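Local coordinates for uncharacterized protein (Staphylococcus aureus subsp. aureus Mu50, PDB 4EBG) that is of unknown function but is a probably secreted member of the DUF4467 family, built on a cystatin-like fold, at residues Asp5-Met16 and Phe63-Ile74. Sequence-based numbering, arbitrary orientation.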
loop_
_atom_site.group_PDB
_atom_site.type_symbol
_atom_site.label_atom_id
_atom_site.label_comp_id
_atom_site.label_asym_id
_atom_site.label_seq_id
_atom_site.Cartn_x
_atom_site.Cartn_y
_atom_site.Cartn_z
ATOM N N ASP B 5 13.174 -18.941 2.869
ATOM C CA ASP B 5 12.196 -18.171 3.602
ATOM C C ASP B 5 12.440 -16.684 3.540
ATOM O O ASP B 5 11.500 -15.909 3.477
ATOM C CB ASP B 5 12.033 -18.697 5.019
ATOM C CG ASP B 5 11.247 -20.038 5.054
ATOM O OD1 ASP B 5 10.644 -20.467 4.026
ATOM O OD2 ASP B 5 11.249 -20.669 6.109
ATOM N N ILE B 6 13.691 -16.268 3.541
ATOM C CA ILE B 6 13.988 -14.860 3.312
ATOM C C ILE B 6 13.461 -14.433 1.925
ATOM O O ILE B 6 12.913 -13.331 1.796
ATOM C CB ILE B 6 15.497 -14.588 3.456
ATOM C CG1 ILE B 6 15.959 -14.843 4.913
ATOM C CG2 ILE B 6 15.859 -13.216 3.022
ATOM C CD1 ILE B 6 17.493 -14.983 5.028
ATOM N N ASP B 7 13.629 -15.288 0.918
ATOM C CA ASP B 7 13.124 -14.977 -0.391
ATOM C C ASP B 7 11.594 -14.758 -0.373
ATOM O O ASP B 7 11.081 -13.892 -1.050
ATOM C CB ASP B 7 13.448 -16.147 -1.349
ATOM C CG ASP B 7 14.912 -16.184 -1.814
ATOM O OD1 ASP B 7 15.619 -15.178 -1.671
ATOM O OD2 ASP B 7 15.344 -17.231 -2.362
ATOM N N LYS B 8 10.874 -15.583 0.384
ATOM C CA LYS B 8 9.446 -15.431 0.552
ATOM C C LYS B 8 9.104 -14.072 1.145
ATOM O O LYS B 8 8.116 -13.472 0.749
ATOM C CB LYS B 8 8.845 -16.548 1.410
ATOM C CG LYS B 8 8.945 -17.949 0.787
ATOM C CD LYS B 8 8.389 -19.000 1.702
ATOM C CE LYS B 8 8.591 -20.428 1.178
ATOM N NZ LYS B 8 8.421 -21.449 2.268
ATOM N N VAL B 9 9.865 -13.673 2.151
ATOM C CA VAL B 9 9.660 -12.373 2.803
ATOM C C VAL B 9 9.830 -11.233 1.807
ATOM O O VAL B 9 8.957 -10.352 1.707
ATOM C CB VAL B 9 10.576 -12.217 4.060
ATOM C CG1 VAL B 9 10.544 -10.788 4.555
ATOM C CG2 VAL B 9 10.110 -13.182 5.169
ATOM N N TYR B 10 10.934 -11.220 1.055
ATOM C CA TYR B 10 11.156 -10.132 0.120
ATOM C C TYR B 10 10.122 -10.182 -1.017
ATOM O O TYR B 10 9.696 -9.111 -1.464
ATOM C CB TYR B 10 12.606 -10.109 -0.411
ATOM C CG TYR B 10 13.541 -9.447 0.590
ATOM C CD1 TYR B 10 13.698 -8.102 0.615
ATOM C CD2 TYR B 10 14.185 -10.183 1.571
ATOM C CE1 TYR B 10 14.484 -7.487 1.570
ATOM C CE2 TYR B 10 14.972 -9.577 2.530
ATOM C CZ TYR B 10 15.109 -8.238 2.537
ATOM O OH TYR B 10 15.843 -7.592 3.483
ATOM N N LYS B 11 9.694 -11.365 -1.420
ATOM C CA LYS B 11 8.653 -11.417 -2.455
ATOM C C LYS B 11 7.381 -10.766 -1.944
ATOM O O LYS B 11 6.721 -9.982 -2.643
ATOM C CB LYS B 11 8.418 -12.860 -2.853
ATOM C CG LYS B 11 7.274 -13.003 -3.853
ATOM C CD LYS B 11 7.189 -14.442 -4.418
ATOM C CE LYS B 11 5.979 -14.640 -5.295
ATOM N NZ LYS B 11 4.730 -14.792 -4.516
ATOM N N GLU B 12 6.988 -11.105 -0.712
ATOM C CA GLU B 12 5.768 -10.586 -0.140
ATOM C C GLU B 12 5.901 -9.061 0.037
ATOM O O GLU B 12 4.961 -8.338 -0.242
ATOM C CB GLU B 12 5.464 -11.285 1.185
ATOM C CG GLU B 12 4.196 -10.840 1.819
ATOM C CD GLU B 12 2.949 -11.227 1.067
ATOM O OE1 GLU B 12 3.003 -12.121 0.194
ATOM O OE2 GLU B 12 1.894 -10.634 1.401
ATOM N N GLN B 13 7.042 -8.591 0.532
ATOM C CA GLN B 13 7.223 -7.188 0.714
ATOM C C GLN B 13 7.062 -6.462 -0.608
ATOM O O GLN B 13 6.420 -5.395 -0.693
ATOM C CB GLN B 13 8.606 -6.871 1.292
ATOM C CG GLN B 13 8.781 -5.359 1.627
ATOM C CD GLN B 13 8.022 -4.921 2.820
ATOM O OE1 GLN B 13 8.151 -5.542 3.850
ATOM N NE2 GLN B 13 7.268 -3.829 2.732
ATOM N N ASN B 14 7.684 -6.974 -1.659
ATOM C CA ASN B 14 7.570 -6.317 -2.960
ATOM C C ASN B 14 6.128 -6.344 -3.500
ATOM O O ASN B 14 5.695 -5.372 -4.109
ATOM C CB ASN B 14 8.564 -6.927 -3.942
ATOM C CG ASN B 14 9.933 -6.329 -3.797
ATOM O OD1 ASN B 14 10.073 -5.134 -3.902
ATOM N ND2 ASN B 14 10.955 -7.142 -3.546
ATOM N N GLN B 15 5.419 -7.450 -3.304
ATOM C CA GLN B 15 4.038 -7.558 -3.747
ATOM C C GLN B 15 3.206 -6.511 -3.053
ATOM O O GLN B 15 2.396 -5.812 -3.682
ATOM C CB GLN B 15 3.489 -8.961 -3.483
ATOM C CG GLN B 15 3.991 -10.017 -4.468
ATOM C CD GLN B 15 3.527 -11.408 -4.121
ATOM O OE1 GLN B 15 3.420 -11.761 -2.953
ATOM N NE2 GLN B 15 3.267 -12.211 -5.133
HETATM N N MSE B 16 3.334 -6.400 -1.733
HETATM C CA MSE B 16 2.571 -5.381 -1.011
HETATM C C MSE B 16 2.968 -3.970 -1.395
HETATM O O MSE B 16 2.140 -3.114 -1.556
HETATM C CB MSE B 16 2.736 -5.582 0.496
HETATM C CG MSE B 16 2.066 -6.871 0.997
HETATM SE SE MSE B 16 2.036 -6.992 2.906
HETATM C CE MSE B 16 3.887 -7.053 3.095
ATOM N N PHE B 63 10.143 -4.093 9.319
ATOM C CA PHE B 63 8.946 -4.906 9.312
ATOM C C PHE B 63 9.264 -6.298 9.815
ATOM O O PHE B 63 10.323 -6.852 9.479
ATOM C CB PHE B 63 8.390 -5.049 7.898
ATOM C CG PHE B 63 8.018 -3.742 7.278
ATOM C CD1 PHE B 63 6.812 -3.092 7.611
ATOM C CD2 PHE B 63 8.870 -3.135 6.388
ATOM C CE1 PHE B 63 6.497 -1.879 7.061
ATOM C CE2 PHE B 63 8.556 -1.923 5.864
ATOM C CZ PHE B 63 7.346 -1.315 6.147
ATOM N N ALA B 64 8.406 -6.821 10.686
ATOM C CA ALA B 64 8.530 -8.167 11.166
ATOM C C ALA B 64 7.581 -9.104 10.435
ATOM O O ALA B 64 6.391 -8.791 10.282
ATOM C CB ALA B 64 8.256 -8.238 12.680
ATOM N N TYR B 65 8.092 -10.254 10.012
ATOM C CA TYR B 65 7.316 -11.293 9.377
ATOM C C TYR B 65 7.381 -12.540 10.232
ATOM O O TYR B 65 8.424 -12.851 10.853
ATOM C CB TYR B 65 7.886 -11.629 7.972
ATOM C CG TYR B 65 7.614 -10.589 6.934
ATOM C CD1 TYR B 65 8.290 -9.404 6.910
ATOM C CD2 TYR B 65 6.671 -10.801 5.968
ATOM C CE1 TYR B 65 8.016 -8.444 5.963
ATOM C CE2 TYR B 65 6.402 -9.847 4.993
ATOM C CZ TYR B 65 7.066 -8.695 4.995
ATOM O OH TYR B 65 6.758 -7.773 4.011
ATOM N N GLU B 66 6.305 -13.300 10.156
ATOM C CA GLU B 66 6.327 -14.669 10.685
ATOM C C GLU B 66 6.252 -15.623 9.522
ATOM O O GLU B 66 5.595 -15.339 8.504
ATOM C CB GLU B 66 5.129 -14.900 11.585
ATOM C CG GLU B 66 5.200 -14.107 12.835
ATOM C CD GLU B 66 4.117 -14.464 13.790
ATOM O OE1 GLU B 66 4.269 -15.475 14.515
ATOM O OE2 GLU B 66 3.117 -13.730 13.780
ATOM N N ILE B 67 6.927 -16.755 9.662
ATOM C CA ILE B 67 6.847 -17.803 8.678
ATOM C C ILE B 67 5.922 -18.828 9.317
ATOM O O ILE B 67 6.247 -19.418 10.351
ATOM C CB ILE B 67 8.194 -18.453 8.382
ATOM C CG1 ILE B 67 9.213 -17.425 7.869
ATOM C CG2 ILE B 67 8.015 -19.496 7.356
ATOM C CD1 ILE B 67 8.798 -16.603 6.605
ATOM N N LYS B 68 4.729 -18.959 8.742
ATOM C CA LYS B 68 3.738 -19.894 9.240
ATOM C C LYS B 68 3.181 -20.701 8.078
ATOM O O LYS B 68 2.803 -20.173 7.049
ATOM C CB LYS B 68 2.620 -19.183 9.991
ATOM C CG LYS B 68 2.932 -18.840 11.429
ATOM C CD LYS B 68 1.677 -18.322 12.125
ATOM C CE LYS B 68 2.009 -17.350 13.235
ATOM N NZ LYS B 68 0.913 -16.358 13.448
ATOM N N ASP B 69 3.182 -22.014 8.256
ATOM C CA ASP B 69 2.770 -22.958 7.193
ATOM C C ASP B 69 3.439 -22.694 5.838
ATOM O O ASP B 69 2.792 -22.731 4.777
ATOM C CB ASP B 69 1.254 -22.950 7.072
ATOM C CG ASP B 69 0.570 -23.360 8.364
ATOM O OD1 ASP B 69 0.949 -24.388 8.971
ATOM O OD2 ASP B 69 -0.327 -22.638 8.813
ATOM N N GLY B 70 4.747 -22.441 5.900
ATOM C CA GLY B 70 5.573 -22.179 4.708
ATOM C C GLY B 70 5.331 -20.853 3.995
ATOM O O GLY B 70 5.855 -20.635 2.892
ATOM N N LYS B 71 4.545 -19.967 4.594
ATOM C CA LYS B 71 4.300 -18.664 3.982
ATOM C C LYS B 71 4.822 -17.508 4.852
ATOM O O LYS B 71 4.752 -17.563 6.094
ATOM C CB LYS B 71 2.819 -18.445 3.714
ATOM C CG LYS B 71 2.212 -19.513 2.802
ATOM C CD LYS B 71 0.696 -19.368 2.649
ATOM C CE LYS B 71 -0.085 -20.013 3.815
ATOM N NZ LYS B 71 -0.338 -21.496 3.655
ATOM N N ALA B 72 5.254 -16.426 4.207
ATOM C CA ALA B 72 5.717 -15.211 4.898
ATOM C C ALA B 72 4.521 -14.304 5.101
ATOM O O ALA B 72 3.846 -13.892 4.119
ATOM C CB ALA B 72 6.759 -14.497 4.072
ATOM N N GLU B 73 4.232 -14.001 6.358
ATOM C CA GLU B 73 3.132 -13.135 6.699
ATOM C C GLU B 73 3.600 -11.980 7.545
ATOM O O GLU B 73 4.170 -12.182 8.589
ATOM C CB GLU B 73 2.057 -13.945 7.452
ATOM C CG GLU B 73 1.579 -15.243 6.718
ATOM C CD GLU B 73 0.519 -16.058 7.492
ATOM O OE1 GLU B 73 0.040 -15.575 8.546
ATOM O OE2 GLU B 73 0.176 -17.181 7.035
ATOM N N ILE B 74 3.391 -10.758 7.075
ATOM C CA ILE B 74 3.749 -9.573 7.864
ATOM C C ILE B 74 2.923 -9.529 9.129
ATOM O O ILE B 74 1.762 -9.911 9.127
ATOM C CB ILE B 74 3.641 -8.271 7.035
ATOM C CG1 ILE B 74 4.439 -7.128 7.651
ATOM C CG2 ILE B 74 2.154 -7.931 6.726
ATOM C CD1 ILE B 74 4.582 -5.907 6.736
HETATM O O HOH W 1 2.057 -10.315 4.499
#
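In this cystatin-like fold the long N-terminal helix lies across an antiparallel sheet, and here its Asp5-Met16 part rests on the hairpin that forms one end of that sheet, strands 60-68 and 71-74 joined by a type I' turn. The axis of 5-16 passes 7.5 Å from that of 71-74, closer than to 63-68, consistent with the small Ala72 methyl facing the helix: CB sits 3.7 Å from Val9 N, against the helix backbone. Val9 is the apolar centre of the contact. Its CG1, anti to the backbone N (chi1 169°), drops onto one face of the Tyr65 ring in a CH-pi contact, 3.7 Å from the centroid, while CG2 packs on Ala72 CB and Ile67 CD1. The other face of the ring carries Ile74 CA, so the tyrosine is clamped between helix and edge strand. Its hydroxyl donates to Gln13 OE1 at 2.6 Å, a short bond that reaches the oxygen from well above the amide plane, with amide and ring planes turned 81° apart. Gln13 bends at chi2, which swings the amide down to the sheet; NE2 then lies over a face of Phe63 and is hydrogen-bonded to Asn17. Further along, in the conformer modelled here, one of two, Met16 (selenomethionine) places CE against Ile74 CD1, and its side chain also packs on Ile19 of the second subunit. A water bridges Glu12 OE2 and Ile74 N, tying the helix to the backbone of the edge strand. At the hairpin end Lys8 stretches out fully from CG onward, and its ammonium group joins Asp5 OD1 in a salt bridge and donates to Gly70 O in the turn, with NZ 2.8 Å from that oxygen and tilted 32° from the carbonyl plane.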